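FdhC (Acinetobacter nosocomialis, PDB 5KTC) is a sugar N-acyltransferase of the GNAT superfamily that joins a 3-hydroxybutanoyl group, carried by coenzyme A, to the 3-amino group of dTDP-3-amino-3,6-dideoxy-D-galactose. Local coordinates at residues K7-T11 with T104-E110; F23-L27 with P76-V80; C93-W97 with V139-H143. All blocks are in the same frame, centred on the assembly; numbering follows the deposited sequence.

Contact 1. Residues K7-T11 with T104-E110; sequences KANTT and TKYAAVE. With COA (coenzyme A), chain D.
At the coenzyme A-binding start of helix 107-122, a hallmark of the GNAT fold, E110 reaches back to T10 and T11 in the loop ahead of strand 11-15. Its chain runs extended beyond CG and crosses T10 at about a right angle. Carboxylate oxygen OE1 of E110 takes two donors: T10 N at 2.8 Å on the syn side, and T11 OG1 at 2.6 Å on the anti side. OE2 of E110 is met by T10 OG1 from 45° above the carboxylate plane, at 2.9 Å, and also by a water. So many donors around a buried carboxylate would probably favour its charged form. T10 OG1 in turn accepts from T104 OG1 at 2.8 Å, and a second water joins it to the backbone N of Y106, the N-cap residue. The methyl of A8 rests on E110 CB at 3.8 Å. On the ligand side, K105 NZ donates to O7A of the 3'-phosphate of coenzyme A at 2.7 Å. Next to the polar network A107 packs on L99 of strand 91-99 and, with T11, on I77 of strand 75-86.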
# COMPACT_ATOMS: atom_id res chain seq x y z
N LYS A 7 0.96 11.12 -4.96
CA LYS A 7 1.79 10.89 -6.13
C LYS A 7 3.24 10.90 -5.75
O LYS A 7 3.63 11.66 -4.92
CB LYS A 7 1.51 11.95 -7.22
CG LYS A 7 1.72 13.41 -6.80
CD LYS A 7 1.38 14.48 -7.91
CE LYS A 7 2.34 14.41 -9.14
NZ LYS A 7 1.75 14.51 -10.53
N ALA A 8 4.00 10.04 -6.38
CA ALA A 8 5.45 10.02 -6.19
C ALA A 8 6.08 10.22 -7.51
O ALA A 8 5.44 10.74 -8.46
CB ALA A 8 5.89 8.74 -5.49
N ASN A 9 7.33 9.84 -7.60
CA ASN A 9 8.07 10.05 -8.84
C ASN A 9 7.61 9.34 -10.09
O ASN A 9 7.61 9.91 -11.17
CB ASN A 9 9.52 9.68 -8.62
CG ASN A 9 10.41 10.88 -8.54
OD1 ASN A 9 9.95 12.04 -8.43
ND2 ASN A 9 11.68 10.63 -8.65
N THR A 10 7.34 8.06 -9.96
CA THR A 10 6.99 7.25 -11.09
C THR A 10 5.62 6.67 -10.99
O THR A 10 5.23 6.02 -11.92
CB THR A 10 8.00 6.17 -11.39
OG1 THR A 10 7.94 5.08 -10.43
CG2 THR A 10 9.47 6.78 -11.51
N THR A 11 4.93 6.90 -9.88
CA THR A 11 3.60 6.32 -9.65
C THR A 11 2.67 7.31 -9.00
O THR A 11 3.10 8.34 -8.51
CB THR A 11 3.68 5.08 -8.72
OG1 THR A 11 4.35 5.48 -7.53
CG2 THR A 11 4.43 3.89 -9.36
N THR A 104 6.63 0.12 -12.43
CA THR A 104 7.91 0.77 -12.50
C THR A 104 8.85 0.11 -11.50
O THR A 104 8.40 -0.59 -10.56
CB THR A 104 7.84 2.25 -12.18
OG1 THR A 104 7.19 2.39 -10.94
CG2 THR A 104 7.04 3.03 -13.20
N LYS A 105 10.14 0.32 -11.71
CA LYS A 105 11.19 -0.42 -10.97
C LYS A 105 11.04 -0.27 -9.44
O LYS A 105 11.13 -1.26 -8.70
CB LYS A 105 12.56 0.07 -11.35
CG LYS A 105 13.68 -0.81 -10.83
CD LYS A 105 14.98 -0.41 -11.52
CE LYS A 105 16.18 -1.16 -10.96
NZ LYS A 105 16.10 -2.65 -11.15
N TYR A 106 10.83 0.98 -9.03
CA TYR A 106 10.77 1.35 -7.65
C TYR A 106 9.34 1.61 -7.17
O TYR A 106 9.16 2.21 -6.13
CB TYR A 106 11.68 2.60 -7.37
CG TYR A 106 13.14 2.31 -7.74
CD1 TYR A 106 13.83 1.27 -7.12
CD2 TYR A 106 13.80 3.02 -8.74
CE1 TYR A 106 15.14 0.95 -7.49
CE2 TYR A 106 15.11 2.69 -9.12
CZ TYR A 106 15.77 1.68 -8.49
OH TYR A 106 17.06 1.32 -8.85
N ALA A 107 8.33 1.15 -7.91
CA ALA A 107 6.93 1.30 -7.47
C ALA A 107 6.67 0.82 -6.04
O ALA A 107 5.82 1.38 -5.32
CB ALA A 107 6.02 0.53 -8.41
N ALA A 108 7.35 -0.27 -5.67
CA ALA A 108 7.14 -0.86 -4.32
C ALA A 108 7.52 0.15 -3.25
O ALA A 108 6.77 0.42 -2.29
CB ALA A 108 7.90 -2.19 -4.16
N VAL A 109 8.68 0.78 -3.43
CA VAL A 109 9.13 1.83 -2.49
C VAL A 109 8.19 3.02 -2.50
O VAL A 109 7.79 3.54 -1.43
CB VAL A 109 10.58 2.30 -2.78
CG1 VAL A 109 11.01 3.34 -1.80
CG2 VAL A 109 11.54 1.15 -2.79
N GLU A 110 7.83 3.49 -3.68
CA GLU A 110 7.01 4.70 -3.74
C GLU A 110 5.60 4.50 -3.09
O GLU A 110 5.08 5.34 -2.36
CB GLU A 110 6.80 5.10 -5.22
CG GLU A 110 8.09 5.55 -5.92
CD GLU A 110 7.90 6.02 -7.35
OE1 GLU A 110 6.78 6.28 -7.81
OE2 GLU A 110 8.93 6.22 -7.98
N1A COA D . 15.57 1.44 -0.38
C2A COA D . 15.99 1.47 -1.67
N3A COA D . 15.60 0.58 -2.58
C4A COA D . 14.69 -0.32 -2.23
C5A COA D . 14.15 -0.38 -0.85
C6A COA D . 14.67 0.58 0.10
N6A COA D . 14.26 0.60 1.36
N7A COA D . 13.27 -1.37 -0.81
C8A COA D . 13.24 -1.92 -2.04
N9A COA D . 14.10 -1.29 -2.89
C1B COA D . 14.33 -1.59 -4.32
C2B COA D . 14.44 -3.10 -4.52
O2B COA D . 15.77 -3.60 -4.31
C3B COA D . 13.92 -3.27 -5.90
O3B COA D . 14.96 -2.87 -6.80
P3B COA D . 15.75 -3.98 -7.66
O7A COA D . 15.00 -3.91 -9.00
O8A COA D . 17.05 -3.23 -7.61
O9A COA D . 15.64 -5.29 -6.94
C4B COA D . 12.81 -2.24 -5.99
O4B COA D . 13.18 -1.19 -5.08
C5B COA D . 11.43 -2.82 -5.75
O5B COA D . 11.38 -3.45 -4.49
P1A COA D . 11.02 -4.99 -4.39
O1A COA D . 11.27 -5.43 -2.96
O2A COA D . 11.46 -5.81 -5.57
O3A COA D . 9.40 -5.06 -4.44
P2A COA D . 8.41 -5.60 -5.51
O4A COA D . 8.47 -4.86 -6.82
O5A COA D . 8.46 -7.11 -5.62
O6A COA D . 7.00 -5.21 -4.88
CBP COA D . 5.18 -6.44 -3.82
CCP COA D . 6.60 -5.86 -3.68
CDP COA D . 4.87 -7.15 -2.53
CEP COA D . 4.17 -5.32 -4.05
CAP COA D . 5.16 -7.42 -5.02
OAP COA D . 6.34 -8.27 -4.86
C9P COA D . 3.91 -8.20 -5.14
O9P COA D . 2.85 -7.81 -5.68
N8P COA D . 3.99 -9.43 -4.60
C7P COA D . 2.87 -10.29 -4.61
C6P COA D . 1.72 -9.92 -3.72
C5P COA D . 2.17 -9.95 -2.28
O5P COA D . 2.75 -10.97 -1.86
N4P COA D . 1.93 -8.87 -1.56
C3P COA D . 2.44 -8.73 -0.19
C2P COA D . 1.61 -9.54 0.83
S1P COA D . 2.47 -9.51 2.44
O HOH W 1 11.33 7.34 -7.58
O HOH W 2 10.62 3.55 -10.48

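Contact 2. Residues F23-L27 with P76-V80; sequences FICTL and PIGTV
F23 makes the broadest contact of helix 23-27 with strand 76-80, its ring laid against P76 and the backbone that follows. With CG anti to the backbone N (chi1 174°), the phenyl group extends from the helix to the strand. P76 CB sits over one face, 3.8 Å from the ring centroid of F23 and 15° off the ring normal, a CH-pi contact; it lies somewhat toward the rim, where F23 CE1 and CZ are the nearest ring atoms. The CZ edge of the same ring also meets the main chain: F23 CZ comes to 3.7 Å from G78 N, close to the ring plane, and CE2 lies near the carbonyl of G78.

I24 adds only a light touch, its CG1 at 4.3 Å from T79 CG2. The rest of that side chain packs on Y65, Q47 and I51 and borders the bound nucleotide sugar.

L27, one turn on from F23 and bonded through its N to F23 O, completes the contact. Its CD2 meets T79 CG2 tip to tip at 3.6 Å. The same methyl group of L27 lies 3.9 Å from G78 CA. The hydroxyl of T79 is engaged elsewhere, with S96 O on the next strand, leaving its methyl for the leucine.

Helix and strand run nearly perpendicular, at 84°, with their axes 9.3 Å apart, and no hydrogen bond crosses between them. I77 points to the other side of the sheet, and together with G78 it faces I68 in a classic beta bulge. A helix laid across a bulged antiparallel strand, with I24 at the acceptor pocket, fits the GNAT fold, in which helices following the first strand flank the acceptor site.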
# COMPACT_ATOMS: atom_id res chain seq x y z
N PHE A 23 -9.88 -5.14 -13.51
CA PHE A 23 -8.46 -5.06 -13.28
C PHE A 23 -8.04 -5.82 -11.98
O PHE A 23 -7.03 -6.50 -11.95
CB PHE A 23 -8.05 -3.60 -13.14
CG PHE A 23 -6.60 -3.44 -12.75
CD1 PHE A 23 -5.62 -3.84 -13.64
CD2 PHE A 23 -6.25 -3.06 -11.47
CE1 PHE A 23 -4.29 -3.76 -13.29
CE2 PHE A 23 -4.93 -3.03 -11.10
CZ PHE A 23 -3.96 -3.35 -12.00
N ILE A 24 -8.86 -5.64 -10.96
CA ILE A 24 -8.65 -6.25 -9.65
C ILE A 24 -8.79 -7.76 -9.75
O ILE A 24 -7.89 -8.46 -9.27
CB ILE A 24 -9.50 -5.65 -8.55
CG1 ILE A 24 -9.08 -4.20 -8.30
CG2 ILE A 24 -9.23 -6.39 -7.25
CD1 ILE A 24 -9.92 -3.45 -7.30
N CYS A 25 -9.88 -8.26 -10.35
CA CYS A 25 -10.04 -9.72 -10.50
C CYS A 25 -8.83 -10.31 -11.18
O CYS A 25 -8.27 -11.30 -10.73
CB CYS A 25 -11.27 -10.07 -11.36
SG CYS A 25 -12.78 -9.92 -10.44
N THR A 26 -8.40 -9.69 -12.27
CA THR A 26 -7.29 -10.20 -13.03
C THR A 26 -6.01 -10.21 -12.26
O THR A 26 -5.30 -11.18 -12.31
CB THR A 26 -7.15 -9.44 -14.35
OG1 THR A 26 -8.33 -9.68 -15.13
CG2 THR A 26 -5.94 -9.91 -15.14
N LEU A 27 -5.73 -9.13 -11.54
CA LEU A 27 -4.52 -9.03 -10.76
C LEU A 27 -4.46 -10.12 -9.68
O LEU A 27 -3.47 -10.83 -9.58
CB LEU A 27 -4.44 -7.66 -10.10
CG LEU A 27 -3.22 -7.26 -9.32
CD1 LEU A 27 -2.04 -7.08 -10.27
CD2 LEU A 27 -3.56 -5.94 -8.55
N PRO A 76 -2.59 1.04 -15.09
CA PRO A 76 -2.70 0.50 -13.75
C PRO A 76 -1.71 -0.60 -13.54
O PRO A 76 -1.50 -1.42 -14.44
CB PRO A 76 -4.13 -0.01 -13.71
CG PRO A 76 -4.42 -0.44 -15.11
CD PRO A 76 -3.71 0.59 -15.95
N ILE A 77 -1.00 -0.55 -12.40
CA ILE A 77 0.05 -1.53 -12.10
C ILE A 77 -0.16 -2.24 -10.75
O ILE A 77 0.59 -3.10 -10.42
CB ILE A 77 1.43 -0.87 -12.11
CG1 ILE A 77 1.50 0.34 -11.13
CG2 ILE A 77 1.78 -0.36 -13.54
CD1 ILE A 77 2.94 0.78 -10.90
N GLY A 78 -1.21 -1.90 -9.99
CA GLY A 78 -1.47 -2.64 -8.77
C GLY A 78 -2.49 -2.06 -7.82
O GLY A 78 -3.29 -1.20 -8.21
N THR A 79 -2.46 -2.57 -6.57
CA THR A 79 -3.40 -2.19 -5.58
C THR A 79 -2.73 -1.96 -4.26
O THR A 79 -1.64 -2.51 -3.98
CB THR A 79 -4.49 -3.25 -5.36
OG1 THR A 79 -3.92 -4.50 -4.94
CG2 THR A 79 -5.26 -3.41 -6.60
N VAL A 80 -3.40 -1.18 -3.40
CA VAL A 80 -2.97 -1.14 -2.00
C VAL A 80 -4.09 -0.63 -1.16
O VAL A 80 -4.94 0.13 -1.67
CB VAL A 80 -1.65 -0.32 -1.80
CG1 VAL A 80 -1.90 1.17 -2.00
CG2 VAL A 80 -1.02 -0.62 -0.43

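Contact 3. Residues C93-W97 with V139-H143; sequences CWGSW and VHSFH. With FUH ([[(2~{R},3~{S},5~{R})-5-[5-methyl-2,4-bis(oxidanylidene)pyrimidin-1-yl]-3-oxidanyl-oxolan-2-yl]methoxy-oxidanyl-phosphoryl] [(2~{R},3~{R},4~{S},5~{R},6~{R})-6-methyl-3,5-bis(oxidanyl)-4-[[(3~{R})-3-oxidanylbutanoyl]amino]oxan-2-yl] hydrogen phosphate), chain C.
W97 reaches from strand 93-97 to V139, F142 and H143 of helix 139-143, passing the acyl group of the product. CB starts beside the amide oxygen O1 of the ligand FUH, to which W97 N also makes a weak bond. CG is anti to the backbone N (chi1 -174°), which carries the indole toward the helix. CD1 lies in the plane of the W94 ring, at its edge, and NE1 donates to S111 OG. On the six-membered side, W97 CE3 is 3.6 Å from the acyl hydroxyl O2 of FUH. CZ3 of W97 meets H143 CE1 at 3.8 Å and has V139 CG1 farther off near the ring plane. The tip, W97 CH2, stands over the face of F142, 3.5 Å from F142 CE1, in an edge-to-face pair with planes at 60°.

This is the active-site cleft of the GNAT fold: W97 O binds the pantetheine N4P of coenzyme A, while the acyl chain enters an aromatic cluster. W94 CH2 covers one face of W97, and the W94 ring receives the terminal methyl C4 of FUH, 3.4 Å above its plane and over its centre. W94 CZ2 touches H143 CE1 at 3.6 Å. H143 NE2 bonds FUH O2 at 3.0 Å in the imidazole plane, with either atom able to donate. S96 N holds the sugar hydroxyl O5 of FUH, and S96 OG donates to phosphate oxygen O8.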
# COMPACT_ATOMS: atom_id res chain seq x y z
N CYS A 93 -4.25 -0.65 9.71
CA CYS A 93 -3.59 -1.71 8.96
C CYS A 93 -3.41 -1.31 7.47
O CYS A 93 -4.18 -0.52 6.92
CB CYS A 93 -4.38 -3.03 9.03
SG CYS A 93 -4.60 -3.61 10.77
N TRP A 94 -2.43 -1.91 6.82
CA TRP A 94 -2.34 -1.82 5.38
C TRP A 94 -1.89 -3.14 4.78
O TRP A 94 -1.36 -4.04 5.46
CB TRP A 94 -1.46 -0.66 4.91
CG TRP A 94 0.02 -0.78 4.97
CD1 TRP A 94 0.82 -0.62 6.06
CD2 TRP A 94 0.90 -1.00 3.85
NE1 TRP A 94 2.15 -0.75 5.68
CE2 TRP A 94 2.22 -0.92 4.33
CE3 TRP A 94 0.69 -1.22 2.48
CZ2 TRP A 94 3.34 -1.08 3.48
CZ3 TRP A 94 1.81 -1.35 1.63
CH2 TRP A 94 3.11 -1.29 2.14
N GLY A 95 -2.15 -3.24 3.51
CA GLY A 95 -1.94 -4.48 2.79
C GLY A 95 -2.69 -4.49 1.48
O GLY A 95 -2.76 -3.45 0.78
N SER A 96 -3.24 -5.64 1.12
CA SER A 96 -3.71 -5.86 -0.25
C SER A 96 -2.73 -5.32 -1.31
O SER A 96 -3.14 -4.69 -2.31
CB SER A 96 -5.13 -5.35 -0.49
OG SER A 96 -6.07 -5.78 0.47
N TRP A 97 -1.45 -5.55 -1.07
CA TRP A 97 -0.40 -4.76 -1.71
C TRP A 97 0.13 -5.64 -2.82
O TRP A 97 0.79 -6.68 -2.57
CB TRP A 97 0.70 -4.48 -0.75
CG TRP A 97 1.77 -3.56 -1.24
CD1 TRP A 97 1.64 -2.50 -2.09
CD2 TRP A 97 3.14 -3.60 -0.84
NE1 TRP A 97 2.87 -1.88 -2.24
CE2 TRP A 97 3.80 -2.52 -1.47
CE3 TRP A 97 3.88 -4.45 -0.00
CZ2 TRP A 97 5.15 -2.29 -1.32
CZ3 TRP A 97 5.25 -4.22 0.16
CH2 TRP A 97 5.86 -3.11 -0.49
N VAL A 139 9.58 -9.75 0.93
CA VAL A 139 8.64 -8.75 1.50
C VAL A 139 8.99 -8.50 2.98
O VAL A 139 8.99 -7.37 3.44
CB VAL A 139 7.18 -9.20 1.27
CG1 VAL A 139 6.16 -8.23 1.88
CG2 VAL A 139 6.96 -9.34 -0.23
N HIS A 140 9.38 -9.56 3.70
CA HIS A 140 9.95 -9.38 5.03
C HIS A 140 11.12 -8.44 4.94
O HIS A 140 11.22 -7.45 5.68
CB HIS A 140 10.35 -10.72 5.67
CG HIS A 140 9.19 -11.66 5.85
ND1 HIS A 140 8.23 -11.46 6.80
CD2 HIS A 140 8.84 -12.78 5.20
CE1 HIS A 140 7.32 -12.42 6.75
NE2 HIS A 140 7.64 -13.21 5.75
N SER A 141 12.01 -8.71 3.99
CA SER A 141 13.23 -7.98 3.89
C SER A 141 12.98 -6.49 3.55
O SER A 141 13.60 -5.55 4.11
CB SER A 141 14.12 -8.71 2.87
OG SER A 141 15.25 -7.95 2.63
N PHE A 142 12.01 -6.26 2.67
CA PHE A 142 11.58 -4.92 2.35
C PHE A 142 11.15 -4.12 3.56
O PHE A 142 11.58 -3.01 3.74
CB PHE A 142 10.37 -4.97 1.36
CG PHE A 142 9.85 -3.63 0.97
CD1 PHE A 142 8.92 -2.94 1.75
CD2 PHE A 142 10.29 -3.03 -0.23
CE1 PHE A 142 8.46 -1.68 1.36
CE2 PHE A 142 9.83 -1.79 -0.61
CZ PHE A 142 8.92 -1.10 0.18
N HIS A 143 10.19 -4.66 4.29
CA HIS A 143 9.65 -3.99 5.48
C HIS A 143 10.69 -3.77 6.58
O HIS A 143 10.79 -2.65 7.13
CB HIS A 143 8.44 -4.74 6.07
CG HIS A 143 7.24 -4.73 5.16
ND1 HIS A 143 6.66 -3.57 4.72
CD2 HIS A 143 6.53 -5.74 4.61
CE1 HIS A 143 5.61 -3.86 3.97
NE2 HIS A 143 5.52 -5.17 3.88
O1 FUH C . -0.40 -6.98 1.88
C1 FUH C . -0.15 -7.26 3.04
C2 FUH C . 0.77 -6.45 3.89
C3 FUH C . 1.76 -5.66 3.08
O2 FUH C . 2.98 -6.41 2.85
C4 FUH C . 2.18 -4.41 3.81
N1 FUH C . -0.74 -8.34 3.69
C5 FUH C . -1.90 -9.01 3.09
C6 FUH C . -1.77 -10.54 3.14
O3 FUH C . -1.58 -10.88 4.45
C7 FUH C . -3.01 -11.28 2.72
C8 FUH C . -3.00 -12.79 3.04
O4 FUH C . -4.17 -10.73 3.38
C9 FUH C . -3.16 -8.58 3.83
O5 FUH C . -3.46 -7.19 3.63
C10 FUH C . -4.33 -9.31 3.28
O6 FUH C . -4.47 -8.93 1.92
P1 FUH C . -5.76 -9.26 1.09
O7 FUH C . -5.76 -10.64 0.56
O8 FUH C . -5.73 -8.23 -0.04
O9 FUH C . -7.07 -8.82 1.88
P2 FUH C . -7.95 -9.57 2.99
O10 FUH C . -8.12 -8.60 4.11
O11 FUH C . -7.19 -10.83 3.37
O12 FUH C . -9.26 -9.79 2.16
C11 FUH C . -10.51 -9.96 2.84
C12 FUH C . -11.40 -10.81 1.97
C13 FUH C . -10.71 -12.06 1.39
O13 FUH C . -11.61 -13.17 1.28
C14 FUH C . -10.34 -11.67 -0.04
C15 FUH C . -11.45 -10.71 -0.38
O14 FUH C . -11.85 -10.04 0.84
N2 FUH C . -11.10 -9.59 -1.28
C16 FUH C . -10.22 -8.63 -0.88
C17 FUH C . -9.96 -7.54 -1.72
C18 FUH C . -9.00 -6.43 -1.32
C19 FUH C . -10.61 -7.52 -2.99
O15 FUH C . -10.44 -6.50 -3.77
N3 FUH C . -11.47 -8.48 -3.35
C20 FUH C . -11.73 -9.46 -2.48
O16 FUH C . -12.56 -10.42 -2.85

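Contacts 2 and 3 are buried, whereas contact 1 is only partly so. The chemistry differs with place: contact 1 relies on a carboxylate, hydroxyls and waters, contact 2 on apolar side chains against P76, T79 and the backbone at G78, contact 3 on aromatic rings closing around a ligand. Neighbouring strands 75-86 and 91-99 tie contacts 2 and 3 together, with V80 CG2 packed on W94 and W97. I77, turned away from the helix in contact 2, packs against T11 and A107 of contact 1. A108 and V109 of contact 1 pack against W97 and F142 of contact 3, both contacts bordering coenzyme A.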